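Side-chain contacts in glutathione S-transferase (Xanthomonas axonopodis pv. citri, PDB 6NV6), which probably conjugates glutathione to electrophilic substrates as a theta-class glutathione transferase of a citrus canker pathogen: residues 156-161 / 190-195; 167-172 / 196-201; 56-61 / 72-77; 4-9 / 16-21. One frame throughout, in Å; residues are numbered along the deposited sequence.

Overall arrangement
The four contacts of this glutathione transferase differ in chemistry as well as in depth. Interactions 3 and 4 belong to the thioredoxin-like N-terminal domain, where helices 68-79 and 13-25 pack against the neighbouring strands 57-60 and 4-7. Interaction 4 is buried and its side chains are wholly aliphatic, whereas interaction 3 is only partly buried and adds a polar end. Interactions 1 and 2 lie in the helical part and meet at the turn between helix 183-193 and helix 196-201: interaction 1 is a partly buried cation-pi stack, interaction 2 a buried phenol whose hydroxyl is satisfied by a backbone carbonyl. W20 of segment 16-21 touches both, tying the helical region to the thioredoxin-like domain.

Interaction 1: 156-161 / 190-195; sequences GRFAMG and ARLRVR
R195 reaches back from the turn after helix 183-193 and lays its guanidinium on the ring of F158, a residue of the loop before helix 163-174. From CB the chain leaves with CG beside the backbone N, then bends at chi3 (72°), and this bend turns the planar end onto the ring. CD is the first atom to arrive, standing over the face 4.2 Å from the centroid of the F158 ring and making a CH-pi contact. NE follows, 3.8 Å from F158 CE1, and here the E24 carboxylate of helix 13-25 supplies a salt bridge. CZ sits 3.5 Å from F158 CD1, toward the rim of the ring, while NH2 and NH1 extend past that rim, nearest CE1 and CD1 respectively. The two planes are only 16° apart, a nearly parallel cation-pi stack. L192, one helical turn earlier, brings CD2 to 3.9 Å from F158 CE2, approaching the ring obliquely. The flat surface of the arginine is thus spent on the aromatic face, which leaves NE able to pair with E24, outside both segments; that carboxylate probably also moderates the charge held against F158.

Interaction 2: 167-172 / 196-201; sequences SFIYAW and PAYQRG
I169 and Y170, consecutive on helix 163-174, both meet the phenol end of Y198, which reaches across from the short helix 196-201. I169 contributes its CG2 methyl, 4.1 Å from Y198 OH, a marginal touch; the end of the side chain leads away, and I169 also packs on L140 and W188. Y170 comes closer: its CB lies 3.4 Å from Y198 OH, and its backbone N is 3.7 Å from the same oxygen. With CG anti to the backbone N (chi1 172°), the Y170 ring swings off past the contact, and its own hydroxyl goes to the carbonyl of T204 in the C-terminal tail. Y198 likewise has CG anti to its backbone N (chi1 -175°), an extended pose that carries the hydroxyl to the surface of the neighbouring helix. There it donates a hydrogen bond to the carbonyl of G166, the residue just before S167, while W20 of helix 13-25 meets the Y198 ring edge-to-face. The direct contact of these two segments therefore centres on one buried polar atom set among aliphatic carbons: a backbone carbonyl satisfies the Y198 hydroxyl, and that directional bond helps fix where the tyrosine end rests against I169 and Y170.

Interaction 3: 56-61 / 72-77; sequences PTLQDG and VRYLAA
Y74 reaches from helix 68-79 to the sheet, its ring passing beside L58 and its hydroxyl ending at the carboxylate of D60. These two partners stand two residues apart on strand 57-60, so their side chains leave the same face of the strand, the one turned to the helix. The apolar part comes first: L58 CD1 lies 4.3 Å from Y74 CE2, a loose contact, with the leucine methyl approaching obliquely to the ring. Further out, as modelled, Y74 OH donates a hydrogen bond to D60 OD2 at a separation of 2.7 Å, though the place of OD2 is not secure and the length deserves little weight. That oxygen lies at the ring's edge and in its plane, while the carboxylate as a whole is turned 52° from the ring.

Both polar side chains owe their meeting to extended first torsions. In Y74, CG is anti to the backbone N (chi1 169°), which throws the ring from the helix toward the strand, and D60 has the corresponding disposition at 176°. Around them, L63 and L65 of strand 63-65 also pack on Y74, and L58 presses on I4 and I6 of strand 4-7. The contact thus joins a helix of the thioredoxin-like domain to its sheet by an amphipathic tyrosine: its ring carbons lie among leucines, and its hydroxyl is offered to a partly exposed acid through a bond that remains tentative.

Interaction 4: 4-9 / 16-21; sequences ITIWGR and RKALWC
Strand 4-7, helix 13-25 and strand 29-32 form the beta-alpha-beta unit that opens the thioredoxin-like domain, and I6 meeting A18 and L19 is where its first strand packs against its helix. The backbones are closest at I6 and A18, whose CA atoms lie 7.7 Å apart, a spacing consistent with the small alanine side chain. I6 divides its two branches between the partners. The longer branch sets CG1 beside the backbone N (chi1 -63°) and carries CD1 to A18, 4.2 Å from A18 CB and 4.0 Å from A18 O. The shorter branch, methyl CG2, is thereby placed anti to that N and meets L19 CD2 at 4.1 Å. L19 brings this methyl up to the strand, its side chain oblique to that of the isoleucine, and also packs on Y29 of the second parallel strand. A18 touches I71 of helix 68-79, while I6 leans on L58 of strand 57-60, so the three residues belong to a continuous apolar layer between sheet and helices. In theta-class enzymes the connection between this strand and helix typically carries the catalytic serine. The side chains meet through methyl groups alone, beside one approach to the A18 carbonyl oxygen, so shape and burial hold strand and helix together: the attraction is dispersive and hydrophobic, and no directional side-chain bond links the two segments.

Interaction 1: 156-161 / 190-195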
loop_
_atom_site.group_PDB
_atom_site.type_symbol
_atom_site.label_atom_id
_atom_site.label_comp_id
_atom_site.label_asym_id
_atom_site.label_seq_id
_atom_site.Cartn_x
_atom_site.Cartn_y
_atom_site.Cartn_z
ATOM N N GLY A 156 7.778 -16.148 3.325
ATOM C CA GLY A 156 9.013 -16.103 4.089
ATOM C C GLY A 156 9.808 -14.832 3.862
ATOM O O GLY A 156 10.427 -14.301 4.789
ATOM N N ARG A 157 9.805 -14.323 2.635
ATOM C CA ARG A 157 10.539 -13.118 2.293
ATOM C C ARG A 157 9.580 -12.073 1.733
ATOM O O ARG A 157 8.534 -12.406 1.163
ATOM C CB ARG A 157 11.656 -13.420 1.278
ATOM N N PHE A 158 9.939 -10.807 1.930
ATOM C CA PHE A 158 9.207 -9.693 1.344
ATOM C C PHE A 158 9.139 -9.822 -0.181
ATOM O O PHE A 158 10.075 -10.295 -0.830
ATOM C CB PHE A 158 9.896 -8.390 1.770
ATOM C CG PHE A 158 9.479 -7.174 0.994
ATOM C CD1 PHE A 158 10.109 -6.843 -0.185
ATOM C CD2 PHE A 158 8.498 -6.322 1.486
ATOM C CE1 PHE A 158 9.745 -5.703 -0.891
ATOM C CE2 PHE A 158 8.128 -5.178 0.781
ATOM C CZ PHE A 158 8.756 -4.868 -0.409
ATOM N N ALA A 159 8.019 -9.401 -0.755
ATOM C CA ALA A 159 7.848 -9.375 -2.211
ATOM C C ALA A 159 6.665 -8.457 -2.532
ATOM O O ALA A 159 6.122 -7.789 -1.643
ATOM C CB ALA A 159 7.665 -10.785 -2.772
ATOM N N MET A 160 6.267 -8.428 -3.807
ATOM C CA MET A 160 5.231 -7.507 -4.272
ATOM C C MET A 160 3.947 -7.618 -3.465
ATOM O O MET A 160 3.208 -6.630 -3.336
ATOM C CB MET A 160 4.940 -7.788 -5.742
ATOM C CG MET A 160 4.599 -9.262 -5.999
ATOM S SD MET A 160 3.963 -9.576 -7.652
ATOM C CE MET A 160 4.929 -8.361 -8.508
ATOM N N GLY A 161 3.662 -8.811 -2.936
ATOM C CA GLY A 161 2.425 -9.030 -2.215
ATOM C C GLY A 161 2.280 -8.164 -0.981
ATOM O O GLY A 161 1.161 -7.862 -0.562
ATOM N N ALA A 190 7.128 -2.411 11.291
ATOM C CA ALA A 190 8.461 -2.033 11.751
ATOM C C ALA A 190 9.538 -2.513 10.788
ATOM O O ALA A 190 10.542 -1.825 10.589
ATOM C CB ALA A 190 8.712 -2.581 13.156
ATOM N N ARG A 191 9.342 -3.673 10.163
ATOM C CA ARG A 191 10.344 -4.177 9.235
ATOM C C ARG A 191 10.228 -3.503 7.877
ATOM O O ARG A 191 11.228 -3.368 7.156
ATOM C CB ARG A 191 10.209 -5.688 9.086
ATOM C CG ARG A 191 10.582 -6.456 10.340
ATOM C CD ARG A 191 10.567 -7.963 10.085
ATOM N NE ARG A 191 9.239 -8.463 9.710
ATOM C CZ ARG A 191 8.306 -8.880 10.570
ATOM N NH1 ARG A 191 7.091 -9.194 10.133
ATOM N NH2 ARG A 191 8.551 -8.920 11.874
ATOM N N LEU A 192 9.017 -3.089 7.507
ATOM C CA LEU A 192 8.866 -2.281 6.305
ATOM C C LEU A 192 9.614 -0.965 6.452
ATOM O O LEU A 192 10.298 -0.521 5.523
ATOM C CB LEU A 192 7.384 -2.026 6.017
ATOM C CG LEU A 192 6.554 -3.248 5.600
ATOM C CD1 LEU A 192 5.087 -2.882 5.442
ATOM C CD2 LEU A 192 7.093 -3.887 4.335
ATOM N N ARG A 193 9.522 -0.348 7.634
ATOM C CA ARG A 193 10.099 0.972 7.843
ATOM C C ARG A 193 11.615 0.975 7.711
ATOM O O ARG A 193 12.190 2.026 7.417
ATOM C CB ARG A 193 9.668 1.515 9.203
ATOM C CG ARG A 193 8.235 2.067 9.179
ATOM C CD ARG A 193 7.863 2.865 10.426
ATOM N NE ARG A 193 8.694 2.568 11.592
ATOM C CZ ARG A 193 8.360 1.735 12.580
ATOM N NH1 ARG A 193 7.204 1.094 12.569
ATOM N NH2 ARG A 193 9.192 1.547 13.591
ATOM N N VAL A 194 12.281 -0.171 7.869
ATOM C CA VAL A 194 13.732 -0.183 7.682
ATOM C C VAL A 194 14.141 -0.137 6.215
ATOM O O VAL A 194 15.317 0.129 5.921
ATOM C CB VAL A 194 14.389 -1.410 8.346
ATOM C CG1 VAL A 194 13.816 -1.638 9.733
ATOM C CG2 VAL A 194 14.230 -2.660 7.481
ATOM N N ARG A 195 13.209 -0.372 5.278
ATOM C CA ARG A 195 13.558 -0.350 3.855
ATOM C C ARG A 195 13.639 1.087 3.343
ATOM O O ARG A 195 12.702 1.864 3.551
ATOM C CB ARG A 195 12.538 -1.123 3.034
ATOM C CG ARG A 195 12.295 -2.536 3.516
ATOM C CD ARG A 195 11.294 -3.231 2.624
ATOM N NE ARG A 195 11.896 -3.543 1.337
ATOM C CZ ARG A 195 12.581 -4.650 1.090
ATOM N NH1 ARG A 195 12.737 -5.557 2.042
ATOM N NH2 ARG A 195 13.099 -4.860 -0.107
#

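Interaction 2: 167-172 / 196-201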
loop_
_atom_site.group_PDB
_atom_site.type_symbol
_atom_site.label_atom_id
_atom_site.label_comp_id
_atom_site.label_asym_id
_atom_site.label_seq_id
_atom_site.Cartn_x
_atom_site.Cartn_y
_atom_site.Cartn_z
ATOM N N SER A 167 1.415 -0.039 1.751
ATOM C CA SER A 167 1.272 1.387 1.481
ATOM C C SER A 167 0.091 1.992 2.230
ATOM O O SER A 167 0.111 3.188 2.544
ATOM C CB SER A 167 1.143 1.630 -0.024
ATOM O OG SER A 167 2.065 0.851 -0.768
ATOM N N PHE A 168 -0.940 1.195 2.520
ATOM C CA PHE A 168 -2.027 1.689 3.364
ATOM C C PHE A 168 -1.619 1.722 4.827
ATOM O O PHE A 168 -1.967 2.668 5.547
ATOM C CB PHE A 168 -3.273 0.816 3.214
ATOM C CG PHE A 168 -4.078 1.096 1.978
ATOM C CD1 PHE A 168 -5.034 2.091 1.968
ATOM C CD2 PHE A 168 -3.890 0.347 0.827
ATOM C CE1 PHE A 168 -5.784 2.338 0.826
ATOM C CE2 PHE A 168 -4.634 0.594 -0.315
ATOM C CZ PHE A 168 -5.585 1.599 -0.311
ATOM N N ILE A 169 -0.866 0.711 5.276
ATOM C CA ILE A 169 -0.643 0.533 6.708
ATOM C C ILE A 169 0.219 1.644 7.284
ATOM O O ILE A 169 0.244 1.834 8.510
ATOM C CB ILE A 169 -0.033 -0.850 6.998
ATOM C CG1 ILE A 169 -0.672 -1.434 8.253
ATOM C CG2 ILE A 169 1.473 -0.764 7.140
ATOM C CD1 ILE A 169 -2.107 -1.854 8.040
ATOM N N TYR A 170 0.917 2.394 6.429
ATOM C CA TYR A 170 1.525 3.638 6.877
ATOM C C TYR A 170 0.457 4.607 7.383
ATOM O O TYR A 170 0.566 5.156 8.486
ATOM C CB TYR A 170 2.336 4.261 5.741
ATOM C CG TYR A 170 2.841 5.649 6.064
ATOM C CD1 TYR A 170 3.756 5.850 7.091
ATOM C CD2 TYR A 170 2.399 6.761 5.349
ATOM C CE1 TYR A 170 4.220 7.101 7.391
ATOM C CE2 TYR A 170 2.862 8.024 5.647
ATOM C CZ TYR A 170 3.775 8.183 6.668
ATOM O OH TYR A 170 4.246 9.435 6.967
ATOM N N ALA A 171 -0.597 4.816 6.591
ATOM C CA ALA A 171 -1.684 5.677 7.041
ATOM C C ALA A 171 -2.311 5.141 8.320
ATOM O O ALA A 171 -2.555 5.898 9.267
ATOM C CB ALA A 171 -2.735 5.815 5.938
ATOM N N TRP A 172 -2.558 3.831 8.374
ATOM C CA TRP A 172 -3.166 3.230 9.555
ATOM C C TRP A 172 -2.409 3.575 10.835
ATOM O O TRP A 172 -3.016 3.942 11.842
ATOM C CB TRP A 172 -3.239 1.715 9.381
ATOM C CG TRP A 172 -3.707 0.965 10.598
ATOM C CD1 TRP A 172 -2.939 0.208 11.456
ATOM C CD2 TRP A 172 -5.049 0.887 11.096
ATOM N NE1 TRP A 172 -3.727 -0.329 12.448
ATOM C CE2 TRP A 172 -5.023 0.070 12.249
ATOM C CE3 TRP A 172 -6.270 1.422 10.678
ATOM C CZ2 TRP A 172 -6.171 -0.223 12.980
ATOM C CZ3 TRP A 172 -7.404 1.133 11.412
ATOM C CH2 TRP A 172 -7.347 0.319 12.547
ATOM N N PRO A 196 14.736 1.481 2.687
ATOM C CA PRO A 196 14.785 2.842 2.118
ATOM C C PRO A 196 13.723 3.086 1.065
ATOM O O PRO A 196 13.118 4.166 1.054
ATOM C CB PRO A 196 16.205 2.933 1.525
ATOM C CG PRO A 196 16.988 1.903 2.249
ATOM C CD PRO A 196 16.033 0.785 2.580
ATOM N N ALA A 197 13.471 2.102 0.187
ATOM C CA ALA A 197 12.443 2.266 -0.836
ATOM C C ALA A 197 11.092 2.559 -0.208
ATOM O O ALA A 197 10.300 3.332 -0.763
ATOM C CB ALA A 197 12.361 1.026 -1.722
ATOM N N TYR A 198 10.826 1.979 0.962
ATOM C CA TYR A 198 9.590 2.272 1.671
ATOM C C TYR A 198 9.612 3.675 2.274
ATOM O O TYR A 198 8.594 4.378 2.270
ATOM C CB TYR A 198 9.367 1.217 2.745
ATOM C CG TYR A 198 8.055 1.325 3.481
ATOM C CD1 TYR A 198 6.886 0.796 2.934
ATOM C CD2 TYR A 198 7.993 1.913 4.737
ATOM C CE1 TYR A 198 5.690 0.866 3.613
ATOM C CE2 TYR A 198 6.800 1.995 5.421
ATOM C CZ TYR A 198 5.648 1.467 4.859
ATOM O OH TYR A 198 4.450 1.546 5.546
ATOM N N GLN A 199 10.765 4.098 2.795
ATOM C CA GLN A 199 10.873 5.442 3.358
ATOM C C GLN A 199 10.664 6.509 2.290
ATOM O O GLN A 199 9.982 7.514 2.527
ATOM C CB GLN A 199 12.242 5.625 4.012
ATOM C CG GLN A 199 12.482 4.792 5.249
ATOM C CD GLN A 199 13.956 4.666 5.548
ATOM O OE1 GLN A 199 14.769 5.390 4.979
ATOM N NE2 GLN A 199 14.314 3.743 6.436
ATOM N N ARG A 200 11.252 6.314 1.111
ATOM C CA ARG A 200 11.129 7.312 0.055
ATOM C C ARG A 200 9.818 7.179 -0.710
ATOM O O ARG A 200 9.263 8.182 -1.173
ATOM C CB ARG A 200 12.312 7.201 -0.902
ATOM C CG ARG A 200 13.651 7.508 -0.263
ATOM C CD ARG A 200 14.763 7.411 -1.292
ATOM N NE ARG A 200 14.752 6.102 -1.932
ATOM C CZ ARG A 200 15.604 5.122 -1.642
ATOM N NH1 ARG A 200 15.441 3.910 -2.169
ATOM N NH2 ARG A 200 16.570 5.341 -0.756
ATOM N N GLY A 201 9.314 5.956 -0.862
ATOM C CA GLY A 201 8.128 5.737 -1.665
ATOM C C GLY A 201 6.810 5.900 -0.937
ATOM O O GLY A 201 5.823 6.319 -1.544
#

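Interaction 3: 56-61 / 72-77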
loop_
_atom_site.group_PDB
_atom_site.type_symbol
_atom_site.label_atom_id
_atom_site.label_comp_id
_atom_site.label_asym_id
_atom_site.label_seq_id
_atom_site.Cartn_x
_atom_site.Cartn_y
_atom_site.Cartn_z
ATOM N N PRO A 56 -2.914 6.400 -9.747
ATOM C CA PRO A 56 -1.659 6.569 -10.499
ATOM C C PRO A 56 -1.845 6.216 -11.967
ATOM O O PRO A 56 -2.583 5.290 -12.315
ATOM C CB PRO A 56 -0.693 5.591 -9.814
ATOM C CG PRO A 56 -1.571 4.597 -9.133
ATOM C CD PRO A 56 -2.805 5.349 -8.722
ATOM N N THR A 57 -1.177 6.971 -12.832
ATOM C CA THR A 57 -1.004 6.582 -14.227
ATOM C C THR A 57 0.461 6.235 -14.436
ATOM O O THR A 57 1.341 7.071 -14.199
ATOM C CB THR A 57 -1.424 7.691 -15.194
ATOM O OG1 THR A 57 -2.738 8.164 -14.868
ATOM C CG2 THR A 57 -1.403 7.173 -16.621
ATOM N N LEU A 58 0.724 5.005 -14.859
ATOM C CA LEU A 58 2.061 4.585 -15.243
ATOM C C LEU A 58 2.194 4.674 -16.752
ATOM O O LEU A 58 1.268 4.321 -17.485
ATOM C CB LEU A 58 2.358 3.161 -14.784
ATOM C CG LEU A 58 3.799 2.622 -14.869
ATOM C CD1 LEU A 58 4.092 1.950 -16.187
ATOM C CD2 LEU A 58 4.835 3.697 -14.639
ATOM N N GLN A 59 3.346 5.163 -17.210
ATOM C CA GLN A 59 3.733 5.094 -18.612
ATOM C C GLN A 59 5.168 4.599 -18.682
ATOM O O GLN A 59 6.060 5.168 -18.045
ATOM C CB GLN A 59 3.611 6.448 -19.312
ATOM C CG GLN A 59 4.063 6.410 -20.768
ATOM C CD GLN A 59 3.697 7.669 -21.540
ATOM O OE1 GLN A 59 2.973 8.536 -21.037
ATOM N NE2 GLN A 59 4.204 7.777 -22.770
ATOM N N ASP A 60 5.381 3.536 -19.443
ATOM C CA ASP A 60 6.716 2.983 -19.660
ATOM C C ASP A 60 6.775 2.605 -21.135
ATOM O O ASP A 60 6.285 1.538 -21.528
ATOM C CB ASP A 60 6.993 1.782 -18.765
ATOM C CG ASP A 60 8.347 1.150 -19.047
ATOM O OD1 ASP A 60 9.168 1.781 -19.748
ATOM O OD2 ASP A 60 8.594 0.021 -18.573
ATOM N N GLY A 61 7.387 3.471 -21.936
ATOM C CA GLY A 61 7.337 3.292 -23.376
ATOM C C GLY A 61 5.906 3.355 -23.875
ATOM O O GLY A 61 5.162 4.307 -23.595
ATOM N N VAL A 72 2.059 -2.453 -9.954
ATOM C CA VAL A 72 3.056 -3.077 -9.087
ATOM C C VAL A 72 3.543 -4.369 -9.717
ATOM O O VAL A 72 4.746 -4.565 -9.931
ATOM C CB VAL A 72 2.476 -3.324 -7.679
ATOM C CG1 VAL A 72 3.384 -4.260 -6.867
ATOM C CG2 VAL A 72 2.244 -1.999 -6.939
ATOM N N ARG A 73 2.604 -5.264 -10.034
ATOM C CA ARG A 73 2.970 -6.560 -10.587
ATOM C C ARG A 73 3.823 -6.391 -11.830
ATOM O O ARG A 73 4.801 -7.121 -12.031
ATOM C CB ARG A 73 1.719 -7.388 -10.883
ATOM C CG ARG A 73 1.124 -8.025 -9.632
ATOM C CD ARG A 73 0.053 -9.052 -9.986
ATOM N NE ARG A 73 -1.140 -8.381 -10.493
ATOM C CZ ARG A 73 -2.166 -8.014 -9.727
ATOM N NH1 ARG A 73 -2.151 -8.270 -8.424
ATOM N NH2 ARG A 73 -3.212 -7.392 -10.263
ATOM N N TYR A 74 3.492 -5.397 -12.650
ATOM C CA TYR A 74 4.293 -5.126 -13.831
ATOM C C TYR A 74 5.711 -4.701 -13.449
ATOM O O TYR A 74 6.695 -5.327 -13.867
ATOM C CB TYR A 74 3.624 -4.059 -14.685
ATOM C CG TYR A 74 4.559 -3.577 -15.750
ATOM C CD1 TYR A 74 4.964 -4.432 -16.765
ATOM C CD2 TYR A 74 5.085 -2.293 -15.715
ATOM C CE1 TYR A 74 5.842 -4.009 -17.738
ATOM C CE2 TYR A 74 5.958 -1.858 -16.679
ATOM C CZ TYR A 74 6.334 -2.716 -17.688
ATOM O OH TYR A 74 7.208 -2.290 -18.655
ATOM N N LEU A 75 5.832 -3.636 -12.644
ATOM C CA LEU A 75 7.147 -3.098 -12.314
ATOM C C LEU A 75 8.056 -4.157 -11.702
ATOM O O LEU A 75 9.258 -4.195 -11.995
ATOM C CB LEU A 75 7.007 -1.899 -11.374
ATOM C CG LEU A 75 6.728 -0.602 -12.139
ATOM C CD1 LEU A 75 6.283 0.518 -11.204
ATOM C CD2 LEU A 75 7.942 -0.187 -12.964
ATOM N N ALA A 76 7.509 -5.043 -10.867
ATOM C CA ALA A 76 8.377 -6.045 -10.253
ATOM C C ALA A 76 8.767 -7.126 -11.258
ATOM O O ALA A 76 9.949 -7.460 -11.393
ATOM C CB ALA A 76 7.716 -6.650 -9.012
ATOM N N ALA A 77 7.793 -7.676 -11.983
ATOM C CA ALA A 77 8.123 -8.672 -12.997
ATOM C C ALA A 77 9.088 -8.111 -14.043
ATOM O O ALA A 77 10.027 -8.798 -14.462
ATOM C CB ALA A 77 6.847 -9.184 -13.663
#

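Interaction 4: 4-9 / 16-21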
loop_
_atom_site.group_PDB
_atom_site.type_symbol
_atom_site.label_atom_id
_atom_site.label_comp_id
_atom_site.label_asym_id
_atom_site.label_seq_id
_atom_site.Cartn_x
_atom_site.Cartn_y
_atom_site.Cartn_z
ATOM N N ILE A 4 10.153 5.743 -17.717
ATOM C CA ILE A 4 9.054 5.453 -16.806
ATOM C C ILE A 4 8.567 6.755 -16.199
ATOM O O ILE A 4 9.355 7.499 -15.605
ATOM C CB ILE A 4 9.479 4.471 -15.704
ATOM C CG1 ILE A 4 9.609 3.053 -16.264
ATOM C CG2 ILE A 4 8.477 4.495 -14.553
ATOM C CD1 ILE A 4 10.385 2.112 -15.366
ATOM N N THR A 5 7.270 7.025 -16.326
ATOM C CA THR A 5 6.663 8.177 -15.675
ATOM C C THR A 5 5.445 7.728 -14.878
ATOM O O THR A 5 4.653 6.901 -15.346
ATOM C CB THR A 5 6.276 9.241 -16.704
ATOM O OG1 THR A 5 7.426 9.554 -17.500
ATOM C CG2 THR A 5 5.772 10.507 -16.035
ATOM N N ILE A 6 5.297 8.281 -13.675
ATOM C CA ILE A 6 4.187 7.963 -12.781
ATOM C C ILE A 6 3.507 9.276 -12.393
ATOM O O ILE A 6 4.077 10.073 -11.642
ATOM C CB ILE A 6 4.658 7.195 -11.535
ATOM C CG1 ILE A 6 5.266 5.849 -11.937
ATOM C CG2 ILE A 6 3.522 7.012 -10.553
ATOM C CD1 ILE A 6 5.934 5.079 -10.785
ATOM N N TRP A 7 2.299 9.502 -12.900
ATOM C CA TRP A 7 1.524 10.680 -12.546
ATOM C C TRP A 7 0.728 10.406 -11.287
ATOM O O TRP A 7 0.174 9.314 -11.122
ATOM C CB TRP A 7 0.553 11.052 -13.664
ATOM C CG TRP A 7 1.161 11.731 -14.850
ATOM C CD1 TRP A 7 1.232 13.075 -15.086
ATOM C CD2 TRP A 7 1.756 11.091 -15.969
ATOM N NE1 TRP A 7 1.850 13.308 -16.289
ATOM C CE2 TRP A 7 2.181 12.103 -16.851
ATOM C CE3 TRP A 7 1.977 9.759 -16.312
ATOM C CZ2 TRP A 7 2.818 11.822 -18.058
ATOM C CZ3 TRP A 7 2.604 9.477 -17.511
ATOM C CH2 TRP A 7 3.017 10.502 -18.374
ATOM N N GLY A 8 0.654 11.392 -10.414
ATOM C CA GLY A 8 -0.272 11.315 -9.299
ATOM C C GLY A 8 0.240 11.920 -8.004
ATOM O O GLY A 8 1.441 11.987 -7.738
ATOM N N ARG A 9 -0.708 12.362 -7.174
ATOM C CA ARG A 9 -0.397 12.921 -5.863
ATOM C C ARG A 9 0.310 11.893 -4.981
ATOM O O ARG A 9 -0.118 10.739 -4.878
ATOM C CB ARG A 9 -1.682 13.414 -5.195
ATOM N N ARG A 16 1.441 5.750 -3.713
ATOM C CA ARG A 16 2.532 5.246 -2.887
ATOM C C ARG A 16 2.921 3.834 -3.298
ATOM O O ARG A 16 4.110 3.504 -3.364
ATOM C CB ARG A 16 2.131 5.260 -1.415
ATOM C CG ARG A 16 2.160 6.622 -0.757
ATOM C CD ARG A 16 1.625 6.524 0.672
ATOM N NE ARG A 16 1.678 7.808 1.359
ATOM C CZ ARG A 16 0.615 8.454 1.825
ATOM N NH1 ARG A 16 -0.594 7.922 1.702
ATOM N NH2 ARG A 16 0.771 9.629 2.419
ATOM N N LYS A 17 1.922 2.987 -3.564
ATOM C CA LYS A 17 2.173 1.631 -4.041
ATOM C C LYS A 17 3.114 1.630 -5.230
ATOM O O LYS A 17 4.035 0.806 -5.313
ATOM C CB LYS A 17 0.867 0.969 -4.464
ATOM C CG LYS A 17 -0.086 0.598 -3.368
ATOM C CD LYS A 17 -1.177 -0.232 -3.995
ATOM C CE LYS A 17 -2.501 -0.068 -3.310
ATOM N NZ LYS A 17 -3.548 -0.509 -4.257
ATOM N N ALA A 18 2.887 2.544 -6.170
ATOM C CA ALA A 18 3.680 2.555 -7.386
ATOM C C ALA A 18 5.058 3.157 -7.146
ATOM O O ALA A 18 6.058 2.620 -7.633
ATOM C CB ALA A 18 2.931 3.321 -8.476
ATOM N N LEU A 19 5.127 4.264 -6.389
ATOM C CA LEU A 19 6.417 4.891 -6.097
ATOM C C LEU A 19 7.311 3.939 -5.330
ATOM O O LEU A 19 8.496 3.783 -5.654
ATOM C CB LEU A 19 6.222 6.179 -5.301
ATOM C CG LEU A 19 5.347 7.160 -6.073
ATOM C CD1 LEU A 19 4.904 8.336 -5.227
ATOM C CD2 LEU A 19 6.063 7.608 -7.339
ATOM N N TRP A 20 6.747 3.264 -4.333
ATOM C CA TRP A 20 7.523 2.304 -3.563
ATOM C C TRP A 20 8.058 1.185 -4.458
ATOM O O TRP A 20 9.228 0.796 -4.352
ATOM C CB TRP A 20 6.647 1.755 -2.436
ATOM C CG TRP A 20 7.305 0.744 -1.568
ATOM C CD1 TRP A 20 8.639 0.478 -1.471
ATOM C CD2 TRP A 20 6.648 -0.148 -0.665
ATOM N NE1 TRP A 20 8.849 -0.524 -0.568
ATOM C CE2 TRP A 20 7.643 -0.920 -0.048
ATOM C CE3 TRP A 20 5.311 -0.362 -0.312
ATOM C CZ2 TRP A 20 7.342 -1.905 0.910
ATOM C CZ3 TRP A 20 5.014 -1.330 0.643
ATOM C CH2 TRP A 20 6.020 -2.092 1.237
ATOM N N CYS A 21 7.216 0.656 -5.348
ATOM C CA CYS A 21 7.660 -0.397 -6.257
ATOM C C CYS A 21 8.749 0.098 -7.206
ATOM O O CYS A 21 9.782 -0.564 -7.387
ATOM C CB CYS A 21 6.467 -0.939 -7.037
ATOM S SG CYS A 21 6.855 -2.483 -7.833
#